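Local coordinates for HpcH/HpaI aldolase/citrate lyase family protein (Burkholderia cenocepacia, PDB 4MF4), which is of unknown function but belongs to the HpcH/HpaI aldolase/citrate lyase family and folds as a TIM barrel, at residues A[51-56]-A[63-68]; A[81-86]-A[94-99]; A[186-191]-A[242-247]; A[191-196]-A[209-214]. All coordinates share one frame; numbering follows the deposited sequence. Where two conformers were deposited one is given.

Contact 1. Residues A[51-56]-A[63-68]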
loop_
_atom_site.group_PDB
_atom_site.type_symbol
_atom_site.label_atom_id
_atom_site.label_comp_id
_atom_site.label_asym_id
_atom_site.label_seq_id
_atom_site.Cartn_x
_atom_site.Cartn_y
_atom_site.Cartn_z
ATOM N N LEU A 51 3.626 -16.766 -17.736
ATOM C CA LEU A 51 4.239 -16.302 -16.505
ATOM C C LEU A 51 3.321 -16.640 -15.339
ATOM O O LEU A 51 2.122 -16.426 -15.431
ATOM C CB LEU A 51 4.443 -14.784 -16.528
ATOM C CG LEU A 51 5.329 -14.192 -17.622
ATOM C CD1 LEU A 51 5.266 -12.663 -17.631
ATOM C CD2 LEU A 51 6.763 -14.595 -17.399
ATOM N N CYS A 52 3.858 -17.201 -14.265
ATOM C CA CYS A 52 2.998 -17.671 -13.140
ATOM C C CYS A 52 3.069 -16.748 -11.921
ATOM O O CYS A 52 4.144 -16.563 -11.359
ATOM C CB CYS A 52 3.349 -19.091 -12.708
ATOM S SG CYS A 52 2.161 -19.736 -11.517
ATOM N N ILE A 53 1.944 -16.165 -11.562
ATOM C CA ILE A 53 1.836 -15.378 -10.326
ATOM C C ILE A 53 1.472 -16.352 -9.225
ATOM O O ILE A 53 0.371 -16.870 -9.190
ATOM C CB ILE A 53 0.794 -14.261 -10.454
ATOM C CG1 ILE A 53 1.171 -13.295 -11.576
ATOM C CG2 ILE A 53 0.622 -13.472 -9.145
ATOM C CD1 ILE A 53 -0.034 -12.550 -12.104
ATOM N N ASP A 54 2.402 -16.615 -8.312
ATOM C CA ASP A 54 2.177 -17.637 -7.273
ATOM C C ASP A 54 1.491 -17.047 -6.012
ATOM O O ASP A 54 2.027 -16.138 -5.448
ATOM C CB ASP A 54 3.496 -18.211 -6.875
ATOM C CG ASP A 54 3.374 -19.380 -5.924
ATOM O OD1 ASP A 54 2.272 -19.950 -5.771
ATOM O OD2 ASP A 54 4.441 -19.813 -5.442
ATOM N N MET A 55 0.344 -17.596 -5.605
ATOM C CA MET A 55 -0.350 -17.211 -4.366
ATOM C C MET A 55 -0.080 -18.222 -3.258
ATOM O O MET A 55 -0.397 -17.970 -2.096
ATOM C CB MET A 55 -1.847 -17.098 -4.567
ATOM C CG MET A 55 -2.238 -16.235 -5.749
ATOM S SD MET A 55 -4.019 -16.094 -5.794
ATOM C CE MET A 55 -4.425 -15.192 -4.294
ATOM N N GLU A 56 0.546 -19.359 -3.601
ATOM C CA GLU A 56 0.709 -20.416 -2.598
ATOM C C GLU A 56 1.979 -20.192 -1.820
ATOM O O GLU A 56 1.945 -20.178 -0.591
ATOM C CB GLU A 56 0.754 -21.792 -3.209
ATOM C CG GLU A 56 0.733 -22.879 -2.162
ATOM C CD GLU A 56 1.082 -24.267 -2.711
ATOM O OE1 GLU A 56 1.550 -24.407 -3.834
ATOM O OE2 GLU A 56 0.891 -25.249 -1.971
ATOM N N ARG A 63 -5.217 -8.078 -4.407
ATOM C CA ARG A 63 -4.780 -6.823 -5.016
ATOM C C ARG A 63 -3.449 -6.929 -5.727
ATOM O O ARG A 63 -3.250 -6.234 -6.716
ATOM C CB ARG A 63 -4.789 -5.681 -4.038
ATOM C CG ARG A 63 -6.234 -5.294 -3.772
ATOM C CD ARG A 63 -6.474 -3.832 -3.506
ATOM N NE ARG A 63 -7.844 -3.665 -3.021
ATOM C CZ ARG A 63 -8.434 -2.492 -2.752
ATOM N NH1 ARG A 63 -7.825 -1.343 -2.997
ATOM N NH2 ARG A 63 -9.662 -2.479 -2.262
ATOM N N ASP A 64 -2.569 -7.786 -5.209
ATOM C CA ASP A 64 -1.260 -8.039 -5.810
ATOM C C ASP A 64 -1.441 -8.785 -7.105
ATOM O O ASP A 64 -0.740 -8.489 -8.104
ATOM C CB ASP A 64 -0.356 -8.835 -4.873
ATOM C CG ASP A 64 -0.247 -8.219 -3.487
ATOM O OD1 ASP A 64 -0.002 -7.007 -3.415
ATOM O OD2 ASP A 64 -0.405 -8.944 -2.480
ATOM N N VAL A 65 -2.399 -9.712 -7.146
ATOM C CA VAL A 65 -2.637 -10.467 -8.370
ATOM C C VAL A 65 -3.152 -9.550 -9.473
ATOM O O VAL A 65 -2.647 -9.562 -10.600
ATOM C CB VAL A 65 -3.634 -11.625 -8.126
ATOM C CG1 VAL A 65 -4.140 -12.179 -9.459
ATOM C CG2 VAL A 65 -2.988 -12.681 -7.242
ATOM N N ALA A 66 -4.158 -8.748 -9.146
ATOM C CA ALA A 66 -4.701 -7.788 -10.098
ATOM C C ALA A 66 -3.634 -6.786 -10.624
ATOM O O ALA A 66 -3.609 -6.483 -11.789
ATOM C CB ALA A 66 -5.883 -7.020 -9.460
ATOM N N SER A 67 -2.785 -6.288 -9.732
ATOM C CA SER A 67 -1.753 -5.330 -10.102
ATOM C C SER A 67 -0.643 -5.956 -11.012
ATOM O O SER A 67 -0.120 -5.284 -11.922
ATOM C CB SER A 67 -1.172 -4.709 -8.831
ATOM O OG SER A 67 -2.185 -3.973 -8.135
ATOM N N GLN A 68 -0.309 -7.222 -10.767
ATOM C CA GLN A 68 0.625 -7.967 -11.639
ATOM C C GLN A 68 -0.013 -8.354 -12.982
ATOM O O GLN A 68 0.639 -8.297 -14.048
ATOM C CB GLN A 68 1.232 -9.156 -10.953
ATOM C CG GLN A 68 2.306 -8.696 -10.010
ATOM C CD GLN A 68 2.697 -9.772 -9.036
ATOM O OE1 GLN A 68 3.444 -10.703 -9.397
ATOM N NE2 GLN A 68 2.228 -9.646 -7.798
#

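Contact 2. Residues A[81-86]-A[94-99]. With EDO (1,2-ethanediol), chain G.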
loop_
_atom_site.group_PDB
_atom_site.type_symbol
_atom_site.label_atom_id
_atom_site.label_comp_id
_atom_site.label_asym_id
_atom_site.label_seq_id
_atom_site.Cartn_x
_atom_site.Cartn_y
_atom_site.Cartn_z
ATOM N N PRO A 81 -0.613 -14.990 -18.591
ATOM C CA PRO A 81 -0.527 -15.219 -17.148
ATOM C C PRO A 81 -1.227 -16.507 -16.667
ATOM O O PRO A 81 -2.303 -16.935 -17.187
ATOM C CB PRO A 81 -1.233 -13.990 -16.528
ATOM C CG PRO A 81 -1.895 -13.294 -17.643
ATOM C CD PRO A 81 -1.621 -13.982 -18.942
ATOM N N VAL A 82 -0.597 -17.125 -15.685
ATOM C CA VAL A 82 -1.160 -18.258 -14.964
ATOM C C VAL A 82 -1.149 -17.847 -13.485
ATOM O O VAL A 82 -0.166 -17.210 -13.016
ATOM C CB VAL A 82 -0.246 -19.489 -15.184
ATOM C CG1 VAL A 82 -0.690 -20.666 -14.333
ATOM C CG2 VAL A 82 -0.207 -19.881 -16.674
ATOM N N VAL A 83 -2.213 -18.176 -12.753
ATOM C CA VAL A 83 -2.234 -17.937 -11.300
ATOM C C VAL A 83 -2.248 -19.247 -10.545
ATOM O O VAL A 83 -3.118 -20.101 -10.794
ATOM C CB VAL A 83 -3.436 -17.026 -10.871
ATOM C CG1 VAL A 83 -3.564 -16.955 -9.354
ATOM C CG2 VAL A 83 -3.269 -15.626 -11.420
ATOM N N ARG A 84 -1.278 -19.468 -9.648
ATOM C CA ARG A 84 -1.413 -20.625 -8.728
ATOM C C ARG A 84 -2.110 -20.193 -7.441
ATOM O O ARG A 84 -1.522 -19.416 -6.668
ATOM C CB ARG A 84 -0.088 -21.282 -8.374
ATOM C CG ARG A 84 -0.286 -22.368 -7.293
ATOM C CD ARG A 84 0.847 -23.356 -7.238
ATOM N NE ARG A 84 2.022 -22.778 -6.604
ATOM C CZ ARG A 84 3.143 -23.436 -6.313
ATOM N NH1 ARG A 84 3.317 -24.730 -6.637
ATOM N NH2 ARG A 84 4.129 -22.785 -5.724
ATOM N N VAL A 85 -3.339 -20.698 -7.207
ATOM C CA VAL A 85 -4.101 -20.305 -6.030
ATOM C C VAL A 85 -3.531 -20.998 -4.792
ATOM O O VAL A 85 -2.804 -21.994 -4.915
ATOM C CB VAL A 85 -5.628 -20.542 -6.163
ATOM C CG1 VAL A 85 -6.182 -19.737 -7.324
ATOM C CG2 VAL A 85 -5.978 -22.023 -6.281
ATOM N N PRO A 86 -3.801 -20.438 -3.597
ATOM C CA PRO A 86 -3.251 -21.011 -2.376
ATOM C C PRO A 86 -3.839 -22.379 -2.019
ATOM O O PRO A 86 -3.130 -23.204 -1.461
ATOM C CB PRO A 86 -3.629 -19.983 -1.282
ATOM C CG PRO A 86 -4.026 -18.752 -2.020
ATOM C CD PRO A 86 -4.635 -19.268 -3.306
ATOM N N LYS A 94 -12.732 -17.704 -6.837
ATOM C CA LYS A 94 -13.536 -16.578 -7.221
ATOM C C LYS A 94 -12.678 -15.312 -7.347
ATOM O O LYS A 94 -12.755 -14.616 -8.349
ATOM C CB LYS A 94 -14.580 -16.398 -6.117
ATOM C CG LYS A 94 -15.796 -15.614 -6.444
ATOM C CD LYS A 94 -16.810 -15.772 -5.310
ATOM C CE LYS A 94 -17.462 -17.128 -5.298
ATOM N NZ LYS A 94 -18.127 -17.335 -3.977
ATOM N N ARG A 95 -11.878 -15.012 -6.330
ATOM C CA ARG A 95 -10.971 -13.836 -6.382
ATOM C C ARG A 95 -10.055 -13.857 -7.639
ATOM O O ARG A 95 -9.922 -12.869 -8.352
ATOM C CB ARG A 95 -10.118 -13.735 -5.126
ATOM C CG ARG A 95 -10.827 -13.273 -3.853
ATOM C CD ARG A 95 -11.398 -11.891 -3.934
ATOM N NE ARG A 95 -11.882 -11.424 -2.618
ATOM C CZ ARG A 95 -11.127 -10.951 -1.630
ATOM N NH1 ARG A 95 -9.788 -10.923 -1.721
ATOM N NH2 ARG A 95 -11.707 -10.530 -0.511
ATOM N N ALA A 96 -9.436 -14.991 -7.909
ATOM C CA ALA A 96 -8.500 -15.067 -9.035
ATOM C C ALA A 96 -9.239 -14.934 -10.378
ATOM O O ALA A 96 -8.831 -14.177 -11.234
ATOM C CB ALA A 96 -7.731 -16.363 -8.983
ATOM N N LEU A 97 -10.348 -15.628 -10.535
ATOM C CA LEU A 97 -11.130 -15.520 -11.772
ATOM C C LEU A 97 -11.728 -14.134 -11.947
ATOM O O LEU A 97 -11.678 -13.552 -13.056
ATOM C CB LEU A 97 -12.257 -16.563 -11.815
ATOM C CG LEU A 97 -11.801 -18.028 -11.951
ATOM C CD1 LEU A 97 -13.038 -18.886 -11.937
ATOM C CD2 LEU A 97 -10.962 -18.321 -13.172
ATOM N N ASP A 98 -12.296 -13.573 -10.882
ATOM C CA ASP A 98 -12.821 -12.219 -11.017
ATOM C C ASP A 98 -11.764 -11.156 -11.437
ATOM O O ASP A 98 -12.085 -10.211 -12.146
ATOM C CB ASP A 98 -13.524 -11.798 -9.730
ATOM C CG ASP A 98 -14.878 -12.506 -9.530
ATOM O OD1 ASP A 98 -15.452 -13.147 -10.450
ATOM O OD2 ASP A 98 -15.406 -12.361 -8.412
ATOM N N ALA A 99 -10.522 -11.323 -10.994
ATOM C CA ALA A 99 -9.416 -10.423 -11.291
ATOM C C ALA A 99 -8.927 -10.565 -12.746
ATOM O O ALA A 99 -8.132 -9.744 -13.223
ATOM C CB ALA A 99 -8.253 -10.675 -10.344
HETATM C C1 EDO G . 6.766 -24.665 -8.000
HETATM O O1 EDO G . 6.684 -26.103 -7.969
HETATM C C2 EDO G . 7.507 -24.077 -6.806
HETATM O O2 EDO G . 6.646 -24.100 -5.651
#

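Contact 3. Residues A[186-191]-A[242-247]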
loop_
_atom_site.group_PDB
_atom_site.type_symbol
_atom_site.label_atom_id
_atom_site.label_comp_id
_atom_site.label_asym_id
_atom_site.label_seq_id
_atom_site.Cartn_x
_atom_site.Cartn_y
_atom_site.Cartn_z
ATOM N N LEU A 186 -1.454 -31.635 -16.529
ATOM C CA LEU A 186 -1.003 -32.224 -15.276
ATOM C C LEU A 186 0.320 -31.566 -14.963
ATOM O O LEU A 186 1.203 -31.577 -15.816
ATOM C CB LEU A 186 -0.780 -33.731 -15.398
ATOM C CG LEU A 186 -1.925 -34.593 -15.873
ATOM C CD1 LEU A 186 -1.456 -36.015 -16.189
ATOM C CD2 LEU A 186 -3.044 -34.573 -14.858
ATOM N N PHE A 187 0.500 -31.028 -13.752
ATOM C CA PHE A 187 1.766 -30.353 -13.452
ATOM C C PHE A 187 2.550 -31.064 -12.351
ATOM O O PHE A 187 2.034 -31.308 -11.283
ATOM C CB PHE A 187 1.466 -28.905 -13.083
ATOM C CG PHE A 187 2.689 -28.034 -12.950
ATOM C CD1 PHE A 187 3.348 -27.954 -11.756
ATOM C CD2 PHE A 187 3.119 -27.262 -14.001
ATOM C CE1 PHE A 187 4.427 -27.116 -11.607
ATOM C CE2 PHE A 187 4.210 -26.423 -13.872
ATOM C CZ PHE A 187 4.845 -26.335 -12.666
ATOM N N VAL A 188 3.785 -31.434 -12.641
ATOM C CA VAL A 188 4.693 -32.018 -11.633
ATOM C C VAL A 188 5.582 -30.974 -10.945
ATOM O O VAL A 188 6.373 -30.271 -11.603
ATOM C CB VAL A 188 5.622 -33.076 -12.313
ATOM C CG1 VAL A 188 6.532 -33.737 -11.291
ATOM C CG2 VAL A 188 4.809 -34.148 -13.023
ATOM N N GLY A 189 5.453 -30.848 -9.625
ATOM C CA GLY A 189 6.432 -30.102 -8.833
ATOM C C GLY A 189 7.436 -31.081 -8.207
ATOM O O GLY A 189 7.099 -31.753 -7.257
ATOM N N PRO A 190 8.647 -31.218 -8.765
ATOM C CA PRO A 190 9.455 -32.353 -8.256
ATOM C C PRO A 190 9.838 -32.246 -6.792
ATOM O O PRO A 190 9.852 -33.271 -6.095
ATOM C CB PRO A 190 10.712 -32.304 -9.113
ATOM C CG PRO A 190 10.243 -31.703 -10.382
ATOM C CD PRO A 190 9.281 -30.619 -9.946
ATOM N N ALA A 191 10.096 -31.027 -6.325
ATOM C CA ALA A 191 10.402 -30.821 -4.899
ATOM C C ALA A 191 9.313 -31.318 -3.950
ATOM O O ALA A 191 9.613 -32.066 -2.977
ATOM C CB ALA A 191 10.732 -29.358 -4.619
ATOM N N ALA A 242 12.163 -35.319 -22.906
ATOM C CA ALA A 242 11.305 -36.391 -22.453
ATOM C C ALA A 242 9.840 -36.239 -22.884
ATOM O O ALA A 242 9.092 -37.199 -22.825
ATOM C CB ALA A 242 11.400 -36.560 -20.927
ATOM N N GLY A 243 9.422 -35.046 -23.290
ATOM C CA GLY A 243 8.070 -34.832 -23.782
ATOM C C GLY A 243 7.148 -33.990 -22.913
ATOM O O GLY A 243 5.964 -33.889 -23.188
ATOM N N TYR A 244 7.671 -33.443 -21.820
ATOM C CA TYR A 244 6.939 -32.441 -21.105
ATOM C C TYR A 244 6.716 -31.236 -22.041
ATOM O O TYR A 244 7.617 -30.858 -22.802
ATOM C CB TYR A 244 7.716 -31.951 -19.890
ATOM C CG TYR A 244 7.823 -32.944 -18.765
ATOM C CD1 TYR A 244 6.849 -33.003 -17.739
ATOM C CD2 TYR A 244 8.884 -33.844 -18.725
ATOM C CE1 TYR A 244 6.945 -33.944 -16.706
ATOM C CE2 TYR A 244 8.998 -34.753 -17.697
ATOM C CZ TYR A 244 8.027 -34.808 -16.699
ATOM O OH TYR A 244 8.188 -35.726 -15.691
ATOM N N ARG A 245 5.543 -30.620 -21.939
ATOM C CA ARG A 245 5.184 -29.426 -22.730
ATOM C C ARG A 245 5.189 -28.082 -21.941
ATOM O O ARG A 245 5.834 -27.085 -22.369
ATOM C CB ARG A 245 3.865 -29.669 -23.402
ATOM C CG ARG A 245 3.998 -30.738 -24.495
ATOM C CD ARG A 245 2.754 -30.830 -25.298
ATOM N NE ARG A 245 2.562 -29.553 -25.987
ATOM C CZ ARG A 245 1.394 -28.959 -26.154
ATOM N NH1 ARG A 245 0.274 -29.504 -25.678
ATOM N NH2 ARG A 245 1.353 -27.796 -26.763
ATOM N N LEU A 246 4.574 -28.051 -20.759
ATOM C CA LEU A 246 4.513 -26.790 -20.001
ATOM C C LEU A 246 5.651 -26.735 -19.001
ATOM O O LEU A 246 5.542 -27.213 -17.836
ATOM C CB LEU A 246 3.169 -26.662 -19.306
ATOM C CG LEU A 246 2.882 -25.294 -18.706
ATOM C CD1 LEU A 246 2.215 -24.385 -19.733
ATOM C CD2 LEU A 246 2.015 -25.398 -17.491
ATOM N N ILE A 247 6.766 -26.163 -19.442
ATOM C CA ILE A 247 8.010 -26.251 -18.707
ATOM C C ILE A 247 8.342 -24.895 -18.089
ATOM O O ILE A 247 8.441 -23.908 -18.819
ATOM C CB ILE A 247 9.155 -26.688 -19.620
ATOM C CG1 ILE A 247 8.879 -28.092 -20.159
ATOM C CG2 ILE A 247 10.460 -26.683 -18.838
ATOM C CD1 ILE A 247 9.889 -28.595 -21.166
#

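Contact 4. Residues A[191-196]-A[209-214]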
loop_
_atom_site.group_PDB
_atom_site.type_symbol
_atom_site.label_atom_id
_atom_site.label_comp_id
_atom_site.label_asym_id
_atom_site.label_seq_id
_atom_site.Cartn_x
_atom_site.Cartn_y
_atom_site.Cartn_z
ATOM N N ALA A 191 10.096 -31.027 -6.325
ATOM C CA ALA A 191 10.402 -30.821 -4.899
ATOM C C ALA A 191 9.313 -31.318 -3.950
ATOM O O ALA A 191 9.613 -32.066 -2.977
ATOM C CB ALA A 191 10.732 -29.358 -4.619
ATOM N N ASP A 192 8.045 -30.931 -4.146
ATOM C CA ASP A 192 6.977 -31.468 -3.265
ATOM C C ASP A 192 6.763 -32.956 -3.524
ATOM O O ASP A 192 6.426 -33.703 -2.605
ATOM C CB ASP A 192 5.615 -30.755 -3.430
ATOM C CG ASP A 192 5.283 -29.782 -2.279
ATOM O OD1 ASP A 192 5.431 -30.115 -1.075
ATOM O OD2 ASP A 192 4.816 -28.679 -2.592
ATOM N N LEU A 193 6.943 -33.410 -4.763
ATOM C CA LEU A 193 6.697 -34.827 -5.003
ATOM C C LEU A 193 7.731 -35.636 -4.219
ATOM O O LEU A 193 7.372 -36.577 -3.510
ATOM C CB LEU A 193 6.663 -35.129 -6.488
ATOM C CG LEU A 193 6.278 -36.540 -6.904
ATOM C CD1 LEU A 193 4.964 -37.016 -6.298
ATOM C CD2 LEU A 193 6.214 -36.609 -8.430
ATOM N N ALA A 194 8.999 -35.218 -4.280
ATOM C CA ALA A 194 10.059 -35.922 -3.572
ATOM C C ALA A 194 9.774 -35.923 -2.058
ATOM O O ALA A 194 9.890 -36.970 -1.401
ATOM C CB ALA A 194 11.414 -35.307 -3.885
ATOM N N ALA A 195 9.340 -34.788 -1.514
ATOM C CA ALA A 195 8.999 -34.740 -0.092
ATOM C C ALA A 195 7.870 -35.716 0.274
ATOM O O ALA A 195 7.966 -36.449 1.260
ATOM C CB ALA A 195 8.643 -33.320 0.327
ATOM N N SER A 196 6.778 -35.736 -0.481
ATOM C CA SER A 196 5.673 -36.638 -0.098
ATOM C C SER A 196 6.025 -38.110 -0.252
ATOM O O SER A 196 5.470 -38.973 0.455
ATOM C CB SER A 196 4.380 -36.356 -0.852
ATOM O OG SER A 196 3.521 -37.477 -0.693
ATOM N N GLU A 209 11.958 -40.385 -9.480
ATOM C CA GLU A 209 12.027 -40.393 -10.975
ATOM C C GLU A 209 10.973 -41.326 -11.550
ATOM O O GLU A 209 10.346 -40.990 -12.543
ATOM C CB GLU A 209 13.453 -40.687 -11.511
ATOM C CG GLU A 209 14.398 -39.525 -11.179
ATOM C CD GLU A 209 15.763 -39.549 -11.863
ATOM O OE1 GLU A 209 16.291 -40.633 -12.192
ATOM O OE2 GLU A 209 16.349 -38.460 -12.019
ATOM N N THR A 210 10.719 -42.462 -10.884
ATOM C CA THR A 210 9.669 -43.386 -11.279
ATOM C C THR A 210 8.266 -42.783 -11.187
ATOM O O THR A 210 7.441 -42.966 -12.096
ATOM C CB THR A 210 9.713 -44.684 -10.439
ATOM O OG1 THR A 210 10.961 -45.344 -10.639
ATOM C CG2 THR A 210 8.602 -45.627 -10.820
ATOM N N ALA A 211 8.008 -42.042 -10.103
ATOM C CA ALA A 211 6.749 -41.392 -9.971
ATOM C C ALA A 211 6.561 -40.342 -11.074
ATOM O O ALA A 211 5.489 -40.289 -11.699
ATOM C CB ALA A 211 6.604 -40.774 -8.600
ATOM N N MET A 212 7.569 -39.520 -11.304
ATOM C CA MET A 212 7.451 -38.482 -12.305
ATOM C C MET A 212 7.169 -39.083 -13.691
ATOM O O MET A 212 6.300 -38.597 -14.405
ATOM C CB MET A 212 8.698 -37.607 -12.322
ATOM C CG MET A 212 8.970 -36.855 -11.016
ATOM S SD MET A 212 10.614 -36.108 -10.996
ATOM C CE MET A 212 10.486 -35.015 -12.369
ATOM N N ALA A 213 7.921 -40.131 -14.061
ATOM C CA ALA A 213 7.758 -40.838 -15.330
ATOM C C ALA A 213 6.309 -41.306 -15.477
ATOM O O ALA A 213 5.721 -41.159 -16.556
ATOM C CB ALA A 213 8.750 -42.020 -15.417
ATOM N N ARG A 214 5.714 -41.834 -14.392
ATOM C CA ARG A 214 4.317 -42.247 -14.427
ATOM C C ARG A 214 3.366 -41.119 -14.770
ATOM O O ARG A 214 2.443 -41.301 -15.562
ATOM C CB ARG A 214 3.865 -42.943 -13.124
ATOM C CG ARG A 214 2.455 -43.509 -13.231
ATOM C CD ARG A 214 2.064 -44.327 -12.012
ATOM N NE ARG A 214 0.617 -44.552 -11.928
ATOM C CZ ARG A 214 0.023 -45.187 -10.926
ATOM N NH1 ARG A 214 0.727 -45.664 -9.905
ATOM N NH2 ARG A 214 -1.279 -45.360 -10.950
#

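Contact 1. Residues A[51-56]-A[63-68]
I53 and M55 pack on V65 and Q68 within a beta-alpha-beta unit of the TIM barrel. I53 lies near the end of strand 50-54, and M55 starts the loop that follows. V65 and Q68 lie on helix 62-73, which covers the strand from outside. I53 CD1 rests on Q68 CB at 3.8 Å. I53 CG2 meets V65 CG2 at 4.2 Å. The V65 methyl is also the seat of M55, whose side chain runs across it at about a right angle. M55 SD lies 3.8 Å from V65 CG2, and M55 CG is almost as near. V65 has CG1 anti to its backbone N (chi1 166°), which leaves CG2 anti to the carbonyl carbon and facing M55. V83 of the next strand touches both M55 and V65. No hydrogen bond crosses between the segments. The amide of Q68 is held from elsewhere: NE2 donates to N60 OD1 and, weakly, to D64 O. The CB of D54 points away from the helix, and its carboxylate forms a salt bridge with R84 NE. It also makes an Asx turn: E56 N donates to D54 OD1 at 2.8 Å, approaching 58° out of the carboxylate plane.

Contact 2. Residues A[81-86]-A[94-99]
V85 has chi1 -60°, which sets CG1 beside its backbone N and turns that methyl to A96. V83 has chi1 172°, and its CG1, anti to the backbone N, reaches the same alanine. A96 CB therefore touches two valines of one chain segment: V85 CG1 at 4.1 Å and V83 CG1 at 4.2 Å. The contact joins strand 80-84, and the loop after it, to helix 90-98 on the outside of the barrel. The backbones are closest at V83 and A96, with 7.3 Å between their CA atoms. Between the valines, R84 leaves the strand on the other side, toward the barrel interior. Its chain bends at chi3, and NH2 donates to O2 of a 1,2-ethanediol at 2.8 Å. The bond is fairly straight (162°), and the oxygen sits at the guanidinium edge, near its plane. The diol probably came from the crystallisation liquor, so it is an added partner. Within the protein, NH1 donates to Q164 OE1, and this bond and the acidic partner at NE hold the group. The outer side of the helix meets a neighbouring subunit, where K94 pairs with E56 of that subunit and R95 with D61 of that subunit. The chemistry is thus divided: methyl groups alone join strand to helix, while the polar bonds of R84 face inward.

Contact 3. Residues A[186-191]-A[242-247]
F187 and L246 meet inside the barrel with their side chains at about a right angle. L246 CD2 comes to the edge of the phenyl ring, near its plane, and lies 4.1 Å from F187 CD2. F187 has CG anti to the backbone N (chi1 -171°). This carries the ring to L246, although the first bond of the side chain does not point there. Strands 185-188 and 246-251 are not neighbours; strand 225-230 runs between them. The two side chains therefore bridge a gap that no backbone bond spans. I162 of strand 160-165 touches both, and F229 also packs on F187. V188, next along the strand, points to the other side. There its CG2 methyl approaches the edge of the Y244 ring, 4.3 Å from Y244 CE1. Y244 belongs to the turn between helix 233-242 and strand 246-251. G243, just after that helix, closes it in a Schellman motif with a phi of 111°. The Y244 ring also touches V226 and I228, and Y239 meets it edge-to-face. Both contacts are methyl against ring edge, with neither ring face used by the partner named. Their chemistry is purely apolar, so they rest on shape and burial rather than on directed bonds.

Contact 4. Residues A[191-196]-A[209-214]
Between segments 191-196 and 209-214 the backbones are closest at L193 and M212, with CA atoms 8.2 Å apart. The helices are 190-196, which follows strand 185-188 of the TIM barrel, and 206-222, which comes next in the chain. Both belong to the layer outside the parallel strands. One leucine carries the first helix's share of the contact. Its CG is anti to the backbone N (chi1 -174°), which extends the side chain toward helix 206-222. The CD2 methyl then does all the close touching. It lies 3.8 Å from M212 CG and 4.2 Å from A211 CB. These two partners are adjacent in sequence and are met from directions nearly at right angles to each other. The side chains of L193 and M212 pass each other at a slant. M212 meets the leucine with CG; its sulfur lies farther from CD2. No hydrogen bond links the segments, and the three touching residues are buried. V188 of the strand lies under L193 and M212, while V171 of helix 168-172 touches L193 and A211. The polar groups nearby look elsewhere. R214 NE forms a salt bridge with E175, and T210 OG1 bonds to P206 O. Helix 190-196 also faces a neighbouring subunit, where A191 and A195 pack on V136 of that subunit. Beyond CG, M212 bends at chi3 (61°), and its SD stands 5.1 Å from L193 CD2.

Contacts 1 and 2 follow one another along the chain and have centres about 7 Å apart. Their strands, 50-54 and 80-84, are neighbours in the sheet, joined where I53 N meets V82 O at 2.8 Å. Contacts 3 and 4 lie on the opposite side of the chain's centre, with centres about 11 Å apart. They share A191 and helix 190-196, and contact 4 is nested within the loop that contact 3 closes. P190 CG packs on M212 CE between them. Contacts 1 and 3 are about 21 Å apart between centres, yet both reach the same closed eight-stranded sheet. Contacts 1 and 2 thus tie successive strands to their own helices, while 3 and 4 tie strand and helix layers together across the barrel.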